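Local coordinates for uncharacterized protein (Bacteroides ovatus, PDB 4E6F) that is of unknown function but belongs to the DUF4468 family and has a TBP-like fold in which helices pack against an antiparallel sheet, at residues E20-V25 / A127-D133; Q38-Y42 / S66-T72; N56-R62 / G75-E79; W80-S84 / K150-K154. Residues are numbered along the deposited sequence.

In the fold
All four contacts reach the same antiparallel sheet of the TBP-like fold. Along the chain, contacts 2 and 3 cross one another, and both are nested inside the loop closed by contact 1, while contacts 1 and 4 also cross. Contact 2 sets the start of helix 38-54 against the turn between strands 62-67 and 72-85, contact 3 pairs the start of that hairpin, and contact 4 packs strand 72-85 on helix 149-169. Contacts 2 and 4 have centres about 33 Å apart, on opposite sides of the chain's centre. Contacts 1 and 4, with centres about 17 Å apart, touch directly: Asp-133 OD1 and Arg-152 NH1 form a 2.9 Å salt bridge, tying the connection after strand 123-126 to helix 149-169.

Contact 1 of 4, residues E20-V25 / A127-D133; sequences EVDGKV and AEEWITD
This is a hairpin-to-loop contact at the edge of the sheet, where the hairpin of strands 20-21 and 24-32 meets the connection between strand 123-126 and helix 133-136. Residues 127-128 make a short 3-10 segment, and the CA atoms of Val-25 and Glu-128 lie 5.8 Å apart. Glu-128, with chi1 m and chi2 p, folds its carboxylate back so that OE2 accepts a hydrogen bond from Val-25 N at 2.8 Å; water 2 donates to both this OE2 and Val-25 O, each at 2.8 Å. At the centre, Val-25, chi1 t, sends CG2 to 3.4 Å from Thr-132 CG2 and 4.1 Å from Ala-127 CB. Thr-132 takes the p rotamer, its OG1 bonding Glu-128 O at 3.2 Å. Water 1 donates to Glu-20 OE2 at 2.7 Å and accepts from Asp-133 N at 2.9 Å; the Asp-133 carboxylate itself pairs with Arg-152 and Lys-141. Asp-22 and Gly-23, both at positive phi, build the type I' turn from Val-21 to Lys-24 that is characteristic of a two-residue beta hairpin.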
loop_
_atom_site.group_PDB
_atom_site.type_symbol
_atom_site.label_atom_id
_atom_site.label_comp_id
_atom_site.label_asym_id
_atom_site.label_seq_id
_atom_site.Cartn_x
_atom_site.Cartn_y
_atom_site.Cartn_z
ATOM N N GLU A 20 -11.744 4.616 -1.858
ATOM C CA GLU A 20 -11.726 5.327 -3.130
ATOM C C GLU A 20 -11.784 6.818 -2.856
ATOM O O GLU A 20 -12.545 7.270 -1.986
ATOM C CB GLU A 20 -12.885 4.898 -4.026
ATOM C CG GLU A 20 -12.748 3.460 -4.486
ATOM C CD GLU A 20 -13.979 2.955 -5.207
ATOM O OE1 GLU A 20 -14.256 3.450 -6.326
ATOM O OE2 GLU A 20 -14.676 2.077 -4.647
ATOM N N VAL A 21 -10.945 7.571 -3.573
ATOM C CA VAL A 21 -10.866 9.035 -3.474
ATOM C C VAL A 21 -10.913 9.565 -4.901
ATOM O O VAL A 21 -10.067 9.186 -5.712
ATOM C CB VAL A 21 -9.607 9.539 -2.715
ATOM C CG1 VAL A 21 -9.568 11.078 -2.697
ATOM C CG2 VAL A 21 -9.545 8.980 -1.302
ATOM N N ASP A 22 -11.929 10.400 -5.214
ATOM C CA ASP A 22 -12.139 10.970 -6.560
ATOM C C ASP A 22 -12.099 9.854 -7.647
ATOM O O ASP A 22 -11.431 9.994 -8.678
ATOM C CB ASP A 22 -11.105 12.091 -6.851
ATOM C CG ASP A 22 -11.121 13.239 -5.845
ATOM O OD1 ASP A 22 -12.230 13.686 -5.468
ATOM O OD2 ASP A 22 -10.022 13.682 -5.427
ATOM N N GLY A 23 -12.774 8.741 -7.359
ATOM C CA GLY A 23 -12.882 7.576 -8.239
ATOM C C GLY A 23 -11.655 6.687 -8.377
ATOM O O GLY A 23 -11.640 5.791 -9.225
ATOM N N LYS A 24 -10.623 6.913 -7.541
ATOM C CA LYS A 24 -9.375 6.137 -7.595
ATOM C C LYS A 24 -9.107 5.414 -6.284
ATOM O O LYS A 24 -9.449 5.923 -5.224
ATOM C CB LYS A 24 -8.179 7.066 -7.906
ATOM C CG LYS A 24 -8.325 7.903 -9.186
ATOM C CD LYS A 24 -8.208 7.062 -10.446
ATOM C CE LYS A 24 -8.125 7.924 -11.688
ATOM N NZ LYS A 24 -8.314 7.109 -12.914
ATOM N N VAL A 25 -8.462 4.251 -6.357
ATOM C CA VAL A 25 -8.121 3.508 -5.146
ATOM C C VAL A 25 -6.961 4.200 -4.450
ATOM O O VAL A 25 -5.890 4.400 -5.050
ATOM C CB VAL A 25 -7.806 2.029 -5.450
ATOM C CG1 VAL A 25 -7.219 1.326 -4.215
ATOM C CG2 VAL A 25 -9.065 1.315 -5.927
ATOM N N ALA A 127 -6.214 -1.136 -10.308
ATOM C CA ALA A 127 -6.926 -1.475 -9.068
ATOM C C ALA A 127 -8.414 -1.051 -9.094
ATOM O O ALA A 127 -9.260 -1.738 -8.529
ATOM C CB ALA A 127 -6.221 -0.826 -7.882
ATOM N N GLU A 128 -8.732 0.068 -9.765
ATOM C CA GLU A 128 -10.089 0.654 -9.826
ATOM C C GLU A 128 -11.106 -0.224 -10.521
ATOM O O GLU A 128 -12.309 -0.076 -10.276
ATOM C CB GLU A 128 -10.076 2.010 -10.548
ATOM C CG GLU A 128 -9.342 3.088 -9.776
ATOM C CD GLU A 128 -7.827 2.929 -9.731
ATOM O OE1 GLU A 128 -7.256 2.365 -10.696
ATOM O OE2 GLU A 128 -7.212 3.400 -8.747
ATOM N N GLU A 129 -10.639 -1.105 -11.389
ATOM C CA GLU A 129 -11.549 -1.977 -12.141
ATOM C C GLU A 129 -11.378 -3.412 -11.691
ATOM O O GLU A 129 -11.864 -4.336 -12.375
ATOM C CB GLU A 129 -11.291 -1.864 -13.675
ATOM C CG GLU A 129 -10.769 -0.520 -14.178
ATOM C CD GLU A 129 -11.647 0.704 -13.987
ATOM O OE1 GLU A 129 -12.891 0.564 -13.962
ATOM O OE2 GLU A 129 -11.081 1.819 -13.914
ATOM N N TRP A 130 -10.699 -3.629 -10.519
ATOM C CA TRP A 130 -10.350 -4.955 -10.088
ATOM C C TRP A 130 -10.621 -5.273 -8.595
ATOM O O TRP A 130 -11.246 -6.290 -8.293
ATOM C CB TRP A 130 -8.864 -5.133 -10.396
ATOM C CG TRP A 130 -8.457 -6.528 -10.740
ATOM C CD1 TRP A 130 -7.479 -7.258 -10.136
ATOM C CD2 TRP A 130 -9.027 -7.377 -11.755
ATOM N NE1 TRP A 130 -7.379 -8.496 -10.727
ATOM C CE2 TRP A 130 -8.322 -8.601 -11.719
ATOM C CE3 TRP A 130 -10.052 -7.212 -12.709
ATOM C CZ2 TRP A 130 -8.647 -9.683 -12.559
ATOM C CZ3 TRP A 130 -10.371 -8.280 -13.545
ATOM C CH2 TRP A 130 -9.671 -9.497 -13.466
ATOM N N ILE A 131 -10.127 -4.422 -7.654
ATOM C CA ILE A 131 -10.257 -4.732 -6.210
ATOM C C ILE A 131 -11.248 -3.844 -5.461
ATOM O O ILE A 131 -11.391 -3.990 -4.253
ATOM C CB ILE A 131 -8.873 -4.705 -5.497
ATOM C CG1 ILE A 131 -8.188 -3.305 -5.562
ATOM C CG2 ILE A 131 -7.965 -5.794 -6.072
ATOM C CD1 ILE A 131 -6.998 -3.179 -4.607
ATOM N N THR A 132 -11.895 -2.912 -6.149
ATOM C CA THR A 132 -12.897 -2.052 -5.523
ATOM C C THR A 132 -14.139 -2.859 -5.130
ATOM O O THR A 132 -14.370 -3.943 -5.685
ATOM C CB THR A 132 -13.306 -0.936 -6.472
ATOM O OG1 THR A 132 -13.680 -1.514 -7.726
ATOM C CG2 THR A 132 -12.196 0.103 -6.655
ATOM N N ASP A 133 -14.936 -2.334 -4.191
ATOM C CA ASP A 133 -16.162 -3.034 -3.749
ATOM C C ASP A 133 -17.046 -3.450 -4.922
ATOM O O ASP A 133 -17.596 -4.555 -4.921
ATOM C CB ASP A 133 -16.992 -2.124 -2.821
ATOM C CG ASP A 133 -16.390 -1.836 -1.463
ATOM O OD1 ASP A 133 -15.246 -2.294 -1.198
ATOM O OD2 ASP A 133 -17.068 -1.172 -0.644
HETATM O O HOH W 1 -13.817 0.066 -3.101
HETATM O O HOH W 2 -4.921 2.851 -7.223
#

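Contact 2 of 4, residues Q38-Y42 / S66-T72; sequences QAQIY and SDEAKGT. With EDO (1,2-ethanediol), chain F.
Tyr-42 lays one face of its ring over the backbone of Glu-68, a CH-pi contact with CA 4.0 Å from the Tyr-42 centroid and 26° off its normal. Here the start of helix 38-54 meets the turn joining strands 62-67 and 72-85, a hairpin with a G1 beta bulge in which Gly-71 and Thr-72 both face Asp-67. Residues 68-70 have helical phi/psi, then Gly-71 turns to phi/psi 59/32; a CB there would clash with Gln-38 NE2. An Asx motif braces the loop: Asp-67 OD1 accepts from Lys-70 N at 3.0 Å. Tyr-42 and Gln-38, one helical turn apart and both chi1 t, point toward the loop. Gly-71 CA lies 5.7 Å from Tyr-42 CA and 3.7 Å from Tyr-42 CD1. At the ring edge, Tyr-42 OH lies 3.3 Å from Ser-66 CB. Water 3 donates to Glu-68 O at 2.6 Å and accepts weakly from Gln-38 NE2 at 3.4 Å. The same Gln-38 NE2 gives a weak 2.8 Å hydrogen bond, bent to 122°, to Ala-69 O.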
loop_
_atom_site.group_PDB
_atom_site.type_symbol
_atom_site.label_atom_id
_atom_site.label_comp_id
_atom_site.label_asym_id
_atom_site.label_seq_id
_atom_site.Cartn_x
_atom_site.Cartn_y
_atom_site.Cartn_z
ATOM N N GLN A 38 7.365 19.486 11.920
ATOM C CA GLN A 38 7.220 19.066 10.523
ATOM C C GLN A 38 8.573 18.559 9.959
ATOM O O GLN A 38 8.606 17.512 9.280
ATOM C CB GLN A 38 6.675 20.217 9.679
ATOM C CG GLN A 38 6.508 19.830 8.211
ATOM C CD GLN A 38 5.773 20.860 7.412
ATOM O OE1 GLN A 38 4.676 21.317 7.774
ATOM N NE2 GLN A 38 6.348 21.193 6.259
ATOM N N ALA A 39 9.678 19.288 10.235
ATOM C CA ALA A 39 11.014 18.927 9.742
ATOM C C ALA A 39 11.474 17.563 10.267
ATOM O O ALA A 39 11.989 16.768 9.495
ATOM C CB ALA A 39 12.030 20.005 10.128
ATOM N N GLN A 40 11.203 17.248 11.547
ATOM C CA GLN A 40 11.589 15.943 12.098
ATOM C C GLN A 40 10.816 14.782 11.415
ATOM O O GLN A 40 11.371 13.711 11.149
ATOM C CB GLN A 40 11.298 15.922 13.617
ATOM C CG GLN A 40 12.098 16.980 14.389
ATOM C CD GLN A 40 11.752 16.893 15.861
ATOM O OE1 GLN A 40 10.730 17.406 16.303
ATOM N NE2 GLN A 40 12.571 16.223 16.650
ATOM N N ILE A 41 9.534 15.002 11.160
ATOM C CA ILE A 41 8.681 13.978 10.520
ATOM C C ILE A 41 9.139 13.766 9.074
ATOM O O ILE A 41 9.287 12.617 8.613
ATOM C CB ILE A 41 7.201 14.402 10.610
ATOM C CG1 ILE A 41 6.742 14.440 12.101
ATOM C CG2 ILE A 41 6.290 13.442 9.787
ATOM C CD1 ILE A 41 5.382 15.104 12.311
ATOM N N TYR A 42 9.380 14.896 8.368
ATOM C CA TYR A 42 9.834 14.869 6.981
ATOM C C TYR A 42 11.163 14.087 6.879
ATOM O O TYR A 42 11.315 13.267 5.969
ATOM C CB TYR A 42 9.968 16.315 6.466
ATOM C CG TYR A 42 10.586 16.411 5.090
ATOM C CD1 TYR A 42 9.803 16.322 3.941
ATOM C CD2 TYR A 42 11.949 16.646 4.935
ATOM C CE1 TYR A 42 10.375 16.418 2.667
ATOM C CE2 TYR A 42 12.530 16.738 3.670
ATOM C CZ TYR A 42 11.738 16.620 2.543
ATOM O OH TYR A 42 12.326 16.739 1.305
ATOM N N SER A 66 10.329 15.436 -3.676
ATOM C CA SER A 66 10.314 15.865 -2.288
ATOM C C SER A 66 10.333 17.388 -2.236
ATOM O O SER A 66 11.099 18.038 -2.967
ATOM C CB SER A 66 11.446 15.231 -1.479
ATOM O OG SER A 66 12.723 15.649 -1.930
ATOM N N ASP A 67 9.435 17.959 -1.432
ATOM C CA ASP A 67 9.392 19.400 -1.211
ATOM C C ASP A 67 9.513 19.606 0.295
ATOM O O ASP A 67 8.555 19.340 1.047
ATOM C CB ASP A 67 8.134 20.054 -1.788
ATOM C CG ASP A 67 8.112 21.575 -1.564
ATOM O OD1 ASP A 67 8.526 22.027 -0.471
ATOM O OD2 ASP A 67 7.635 22.284 -2.438
ATOM N N GLU A 68 10.709 19.986 0.750
ATOM C CA GLU A 68 11.002 20.116 2.179
ATOM C C GLU A 68 10.091 21.137 2.881
ATOM O O GLU A 68 9.575 20.834 3.965
ATOM C CB GLU A 68 12.490 20.484 2.376
ATOM C CG GLU A 68 12.958 20.412 3.823
ATOM C CD GLU A 68 14.458 20.505 4.043
ATOM O OE1 GLU A 68 15.222 20.476 3.051
ATOM O OE2 GLU A 68 14.869 20.583 5.223
ATOM N N ALA A 69 9.862 22.314 2.273
ATOM C CA ALA A 69 9.026 23.332 2.938
ATOM C C ALA A 69 7.580 22.842 3.106
ATOM O O ALA A 69 6.998 23.007 4.193
ATOM C CB ALA A 69 9.058 24.643 2.159
ATOM N N LYS A 70 7.032 22.180 2.071
ATOM C CA LYS A 70 5.658 21.661 2.095
ATOM C C LYS A 70 5.529 20.302 2.759
ATOM O O LYS A 70 4.405 19.826 2.919
ATOM C CB LYS A 70 5.081 21.565 0.696
ATOM C CG LYS A 70 4.815 22.895 0.064
ATOM C CD LYS A 70 4.146 22.677 -1.254
ATOM C CE LYS A 70 3.954 23.979 -1.985
ATOM N NZ LYS A 70 3.381 23.748 -3.334
ATOM N N GLY A 71 6.657 19.710 3.141
ATOM C CA GLY A 71 6.732 18.415 3.808
ATOM C C GLY A 71 6.113 17.290 2.995
ATOM O O GLY A 71 5.583 16.343 3.582
ATOM N N THR A 72 6.193 17.365 1.638
ATOM C CA THR A 72 5.623 16.328 0.769
ATOM C C THR A 72 6.723 15.481 0.147
ATOM O O THR A 72 7.783 16.001 -0.235
ATOM C CB THR A 72 4.691 16.893 -0.324
ATOM O OG1 THR A 72 5.299 18.000 -0.994
ATOM C CG2 THR A 72 3.313 17.279 0.214
HETATM C C1 EDO F . 10.380 15.847 19.618
HETATM O O1 EDO F . 11.708 15.411 19.420
HETATM C C2 EDO F . 9.838 15.419 21.013
HETATM O O2 EDO F . 10.654 15.934 22.048
HETATM O O HOH W 3 9.444 19.718 6.293
#

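Contact 3 of 4, residues N56-R62 / G75-E79; sequences NKNIDSR and GVGEE
Gly-75 begins this stretch of strand 72-85 with its CA 3.3 Å from Arg-62 O, tight for any side chain. Val-76 forms an antiparallel hydrogen-bonded pair with Arg-62: Val-76 N to Arg-62 O and Arg-62 N to Val-76 O, both 2.9 Å. Val-76 O also receives a CA-H...O contact from Ser-61 CA at 3.2 Å. Regular pairing stops at this bridge, the first of the 62-67/72-85 hairpin of the TBP-like fold; the preceding connection from helix 38-54 forms a type I turn from Asn-58 to Ser-61 and makes its direct hydrogen bonds to the strand through side chains. Gly-77 CA sits 3.5 Å from Ser-61 OG, to which Glu-78 N donates at 3.0 Å, while Glu-78 O accepts from Asn-58 ND2 (chi1 p) at 2.8 Å. Asp-60 OD2 and Glu-78 OE1 are like charges 3.8 Å apart; waters 5 and 6 donate to both carboxylates, water 6 weakly to Asp-60. Glu-79 brings CG to 3.3 Å from Asn-56 OD1, itself hydrogen-bonded to Arg-52; the Glu-79 carboxylate salt-bridges Arg-52 and hydrogen-bonds Tyr-97.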
loop_
_atom_site.group_PDB
_atom_site.type_symbol
_atom_site.label_atom_id
_atom_site.label_comp_id
_atom_site.label_asym_id
_atom_site.label_seq_id
_atom_site.Cartn_x
_atom_site.Cartn_y
_atom_site.Cartn_z
ATOM N N ASN A 56 13.153 -2.974 -2.430
ATOM C CA ASN A 56 12.538 -3.600 -3.607
ATOM C C ASN A 56 13.597 -4.127 -4.588
ATOM O O ASN A 56 13.297 -5.000 -5.400
ATOM C CB ASN A 56 11.614 -2.625 -4.323
ATOM C CG ASN A 56 10.386 -2.240 -3.526
ATOM O OD1 ASN A 56 10.095 -2.817 -2.473
ATOM N ND2 ASN A 56 9.596 -1.284 -4.052
ATOM N N LYS A 57 14.825 -3.571 -4.523
ATOM C CA LYS A 57 15.986 -3.980 -5.335
ATOM C C LYS A 57 15.688 -3.947 -6.852
ATOM O O LYS A 57 15.949 -4.920 -7.568
ATOM C CB LYS A 57 16.494 -5.380 -4.912
ATOM C CG LYS A 57 16.962 -5.436 -3.464
ATOM C CD LYS A 57 17.455 -6.845 -3.074
ATOM C CE LYS A 57 16.326 -7.794 -2.732
ATOM N NZ LYS A 57 16.827 -9.169 -2.462
ATOM N N ASN A 58 15.122 -2.834 -7.336
ATOM C CA ASN A 58 14.901 -2.650 -8.771
ATOM C C ASN A 58 14.955 -1.167 -9.118
ATOM O O ASN A 58 14.751 -0.299 -8.252
ATOM C CB ASN A 58 13.621 -3.300 -9.312
ATOM C CG ASN A 58 12.346 -2.784 -8.695
ATOM O OD1 ASN A 58 12.034 -1.583 -8.726
ATOM N ND2 ASN A 58 11.565 -3.699 -8.155
ATOM N N ILE A 59 15.205 -0.874 -10.402
ATOM C CA ILE A 59 15.322 0.498 -10.888
ATOM C C ILE A 59 13.967 1.247 -10.919
ATOM O O ILE A 59 13.968 2.476 -10.944
ATOM C CB ILE A 59 16.040 0.520 -12.265
ATOM C CG1 ILE A 59 15.222 -0.224 -13.355
ATOM C CG2 ILE A 59 17.470 -0.057 -12.118
ATOM C CD1 ILE A 59 15.762 -0.012 -14.832
ATOM N N ASP A 60 12.833 0.528 -10.846
ATOM C CA ASP A 60 11.505 1.160 -10.865
ATOM C C ASP A 60 10.998 1.483 -9.447
ATOM O O ASP A 60 9.812 1.801 -9.258
ATOM C CB ASP A 60 10.509 0.263 -11.612
ATOM C CG ASP A 60 10.779 0.259 -13.108
ATOM O OD1 ASP A 60 10.445 1.256 -13.772
ATOM O OD2 ASP A 60 11.404 -0.697 -13.591
ATOM N N SER A 61 11.916 1.449 -8.456
ATOM C CA SER A 61 11.601 1.767 -7.067
ATOM C C SER A 61 12.538 2.847 -6.560
ATOM O O SER A 61 13.745 2.625 -6.418
ATOM C CB SER A 61 11.696 0.509 -6.216
ATOM O OG SER A 61 10.728 -0.434 -6.666
ATOM N N ARG A 62 11.995 4.057 -6.319
ATOM C CA ARG A 62 12.824 5.176 -5.884
ATOM C C ARG A 62 11.957 6.361 -5.468
ATOM O O ARG A 62 10.785 6.480 -5.910
ATOM C CB ARG A 62 13.747 5.626 -7.059
ATOM C CG ARG A 62 12.947 5.948 -8.342
ATOM C CD ARG A 62 13.826 6.388 -9.491
ATOM N NE ARG A 62 14.664 5.266 -9.903
ATOM C CZ ARG A 62 15.792 5.400 -10.579
ATOM N NH1 ARG A 62 16.201 6.601 -10.969
ATOM N NH2 ARG A 62 16.515 4.333 -10.890
ATOM N N GLY A 75 7.210 8.642 -3.891
ATOM C CA GLY A 75 8.086 7.653 -4.498
ATOM C C GLY A 75 7.279 6.682 -5.316
ATOM O O GLY A 75 6.048 6.600 -5.167
ATOM N N VAL A 76 7.956 5.965 -6.193
ATOM C CA VAL A 76 7.307 4.922 -6.975
ATOM C C VAL A 76 7.949 3.596 -6.616
ATOM O O VAL A 76 9.123 3.552 -6.266
ATOM C CB VAL A 76 7.314 5.183 -8.494
ATOM C CG1 VAL A 76 6.534 6.478 -8.792
ATOM C CG2 VAL A 76 8.747 5.243 -9.059
ATOM N N GLY A 77 7.162 2.540 -6.676
ATOM C CA GLY A 77 7.663 1.219 -6.341
ATOM C C GLY A 77 7.138 0.149 -7.266
ATOM O O GLY A 77 6.075 0.291 -7.890
ATOM N N GLU A 78 7.883 -0.949 -7.306
ATOM C CA GLU A 78 7.522 -2.109 -8.106
ATOM C C GLU A 78 7.935 -3.337 -7.322
ATOM O O GLU A 78 9.084 -3.433 -6.871
ATOM C CB GLU A 78 8.212 -2.059 -9.470
ATOM C CG GLU A 78 7.850 -3.252 -10.344
ATOM C CD GLU A 78 8.564 -3.194 -11.678
ATOM O OE1 GLU A 78 8.186 -2.348 -12.518
ATOM O OE2 GLU A 78 9.505 -3.994 -11.878
ATOM N N GLU A 79 6.992 -4.256 -7.119
ATOM C CA GLU A 79 7.271 -5.479 -6.355
ATOM C C GLU A 79 6.485 -6.640 -6.875
ATOM O O GLU A 79 5.498 -6.446 -7.589
ATOM C CB GLU A 79 6.839 -5.303 -4.883
ATOM C CG GLU A 79 7.637 -4.326 -4.049
ATOM C CD GLU A 79 7.110 -4.228 -2.634
ATOM O OE1 GLU A 79 7.010 -5.274 -1.948
ATOM O OE2 GLU A 79 6.812 -3.096 -2.199
HETATM O O HOH W 4 10.768 -5.783 -5.568
HETATM O O HOH W 5 11.922 -2.797 -12.314
HETATM O O HOH W 6 8.582 -2.047 -15.089
#

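Contact 4 of 4, residues W80-S84 / K150-K154; sequences WIVFS and KWRRK. With NO3 (nitrate ion), chain C.
Helix-on-sheet packing joins the start of helix 149-169 to strand 72-85, at a classic beta bulge where Phe-83 and Ser-84 both face Asp-91 of the adjoining strand. The strand and helix segments run at 123° with their axes 9.2 Å apart at closest approach; Phe-83 and Lys-150 have the nearest CA atoms, at 6.2 Å. The edge of Phe-83, chi1 m, turns to the face of Trp-151 in a T-shaped pair, with 4.8 Å between the Phe-83 and six-membered Trp-151 ring centroids and planes at 62°. Over one Phe-83 face lies the aliphatic chain of Lys-150, whose CG makes a CH-pi contact 3.9 Å from the Phe-83 centroid, while NZ continues to a salt bridge with Asp-91. One turn on, Lys-154 CB touches Ile-81 CG2 at 3.5 Å, and its CG meets the Phe-83 edge, 3.8 Å from CD1. A nitrate, probably from the crystallisation liquor, takes a 2.8 Å hydrogen bond at O2 from Lys-154 NZ and a weak 3.3 Å one from Arg-153 NH1.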
loop_
_atom_site.group_PDB
_atom_site.type_symbol
_atom_site.label_atom_id
_atom_site.label_comp_id
_atom_site.label_asym_id
_atom_site.label_seq_id
_atom_site.Cartn_x
_atom_site.Cartn_y
_atom_site.Cartn_z
ATOM N N TRP A 80 6.858 -7.848 -6.420
ATOM C CA TRP A 80 6.028 -9.022 -6.625
ATOM C C TRP A 80 5.119 -9.181 -5.426
ATOM O O TRP A 80 5.581 -9.039 -4.277
ATOM C CB TRP A 80 6.879 -10.305 -6.757
ATOM C CG TRP A 80 7.714 -10.345 -7.995
ATOM C CD1 TRP A 80 9.075 -10.266 -8.067
ATOM C CD2 TRP A 80 7.249 -10.512 -9.343
ATOM N NE1 TRP A 80 9.488 -10.377 -9.378
ATOM C CE2 TRP A 80 8.386 -10.492 -10.185
ATOM C CE3 TRP A 80 5.975 -10.657 -9.929
ATOM C CZ2 TRP A 80 8.294 -10.634 -11.578
ATOM C CZ3 TRP A 80 5.884 -10.766 -11.311
ATOM C CH2 TRP A 80 7.034 -10.762 -12.120
ATOM N N ILE A 81 3.845 -9.521 -5.682
ATOM C CA ILE A 81 2.883 -9.915 -4.654
ATOM C C ILE A 81 2.611 -11.400 -4.898
ATOM O O ILE A 81 2.137 -11.748 -5.979
ATOM C CB ILE A 81 1.591 -9.070 -4.644
ATOM C CG1 ILE A 81 1.873 -7.638 -4.103
ATOM C CG2 ILE A 81 0.515 -9.761 -3.779
ATOM C CD1 ILE A 81 0.659 -6.734 -4.233
ATOM N N VAL A 82 2.937 -12.261 -3.935
ATOM C CA VAL A 82 2.720 -13.699 -4.123
ATOM C C VAL A 82 1.334 -14.079 -3.607
ATOM O O VAL A 82 1.008 -13.795 -2.455
ATOM C CB VAL A 82 3.847 -14.521 -3.435
ATOM C CG1 VAL A 82 3.572 -16.044 -3.480
ATOM C CG2 VAL A 82 5.193 -14.187 -4.078
ATOM N N PHE A 83 0.552 -14.809 -4.427
ATOM C CA PHE A 83 -0.770 -15.288 -4.005
ATOM C C PHE A 83 -0.656 -16.650 -3.324
ATOM O O PHE A 83 -1.263 -16.897 -2.285
ATOM C CB PHE A 83 -1.710 -15.402 -5.220
ATOM C CG PHE A 83 -1.951 -14.085 -5.910
ATOM C CD1 PHE A 83 -2.445 -12.990 -5.204
ATOM C CD2 PHE A 83 -1.680 -13.932 -7.262
ATOM C CE1 PHE A 83 -2.690 -11.774 -5.857
ATOM C CE2 PHE A 83 -1.925 -12.718 -7.913
ATOM C CZ PHE A 83 -2.447 -11.652 -7.206
ATOM N N SER A 84 0.092 -17.560 -3.958
ATOM C CA SER A 84 0.267 -18.916 -3.466
ATOM C C SER A 84 1.408 -19.587 -4.182
ATOM O O SER A 84 1.860 -19.138 -5.245
ATOM C CB SER A 84 -1.015 -19.730 -3.642
ATOM O OG SER A 84 -1.338 -19.832 -5.016
ATOM N N LYS A 150 -8.028 -13.211 -4.063
ATOM C CA LYS A 150 -6.572 -13.175 -3.879
ATOM C C LYS A 150 -6.032 -11.773 -4.130
ATOM O O LYS A 150 -5.135 -11.332 -3.422
ATOM C CB LYS A 150 -5.853 -14.216 -4.754
ATOM C CG LYS A 150 -5.895 -13.961 -6.268
ATOM C CD LYS A 150 -5.311 -15.174 -6.996
ATOM C CE LYS A 150 -5.153 -14.847 -8.467
ATOM N NZ LYS A 150 -4.722 -16.050 -9.262
ATOM N N TRP A 151 -6.593 -11.069 -5.121
ATOM C CA TRP A 151 -6.187 -9.708 -5.451
ATOM C C TRP A 151 -6.507 -8.742 -4.317
ATOM O O TRP A 151 -5.647 -7.959 -3.911
ATOM C CB TRP A 151 -6.906 -9.252 -6.729
ATOM C CG TRP A 151 -6.570 -10.114 -7.906
ATOM C CD1 TRP A 151 -7.238 -11.224 -8.332
ATOM C CD2 TRP A 151 -5.426 -9.982 -8.749
ATOM N NE1 TRP A 151 -6.595 -11.777 -9.416
ATOM C CE2 TRP A 151 -5.474 -11.033 -9.692
ATOM C CE3 TRP A 151 -4.390 -9.041 -8.843
ATOM C CZ2 TRP A 151 -4.504 -11.183 -10.698
ATOM C CZ3 TRP A 151 -3.425 -9.189 -9.823
ATOM C CH2 TRP A 151 -3.479 -10.259 -10.733
ATOM N N ARG A 152 -7.739 -8.795 -3.814
ATOM C CA ARG A 152 -8.163 -7.871 -2.770
ATOM C C ARG A 152 -7.462 -8.183 -1.431
ATOM O O ARG A 152 -6.949 -7.261 -0.779
ATOM C CB ARG A 152 -9.681 -7.904 -2.632
ATOM C CG ARG A 152 -10.187 -6.956 -1.534
ATOM C CD ARG A 152 -11.587 -6.466 -1.857
ATOM N NE ARG A 152 -12.226 -5.786 -0.716
ATOM C CZ ARG A 152 -13.035 -4.738 -0.828
ATOM N NH1 ARG A 152 -13.204 -4.142 -2.001
ATOM N NH2 ARG A 152 -13.631 -4.237 0.245
ATOM N N ARG A 153 -7.419 -9.469 -1.016
ATOM C CA ARG A 153 -6.723 -9.791 0.230
ATOM C C ARG A 153 -5.258 -9.362 0.206
ATOM O O ARG A 153 -4.777 -8.759 1.174
ATOM C CB ARG A 153 -6.735 -11.306 0.494
ATOM C CG ARG A 153 -8.057 -11.863 0.940
ATOM C CD ARG A 153 -7.855 -13.249 1.551
ATOM N NE ARG A 153 -9.118 -13.982 1.609
ATOM C CZ ARG A 153 -9.537 -14.866 0.702
ATOM N NH1 ARG A 153 -8.765 -15.193 -0.331
ATOM N NH2 ARG A 153 -10.716 -15.456 0.842
ATOM N N LYS A 154 -4.522 -9.776 -0.837
ATOM C CA LYS A 154 -3.082 -9.532 -0.845
ATOM C C LYS A 154 -2.763 -8.047 -1.000
ATOM O O LYS A 154 -1.747 -7.607 -0.448
ATOM C CB LYS A 154 -2.368 -10.409 -1.888
ATOM C CG LYS A 154 -2.478 -11.915 -1.571
ATOM C CD LYS A 154 -1.886 -12.301 -0.230
ATOM C CE LYS A 154 -1.778 -13.797 -0.039
ATOM N NZ LYS A 154 -2.985 -14.381 0.611
HETATM N N NO3 C . -5.335 -15.555 -1.555
HETATM O O1 NO3 C . -6.227 -16.253 -2.013
HETATM O O2 NO3 C . -5.496 -14.799 -0.625
HETATM O O3 NO3 C . -4.134 -15.620 -2.128
#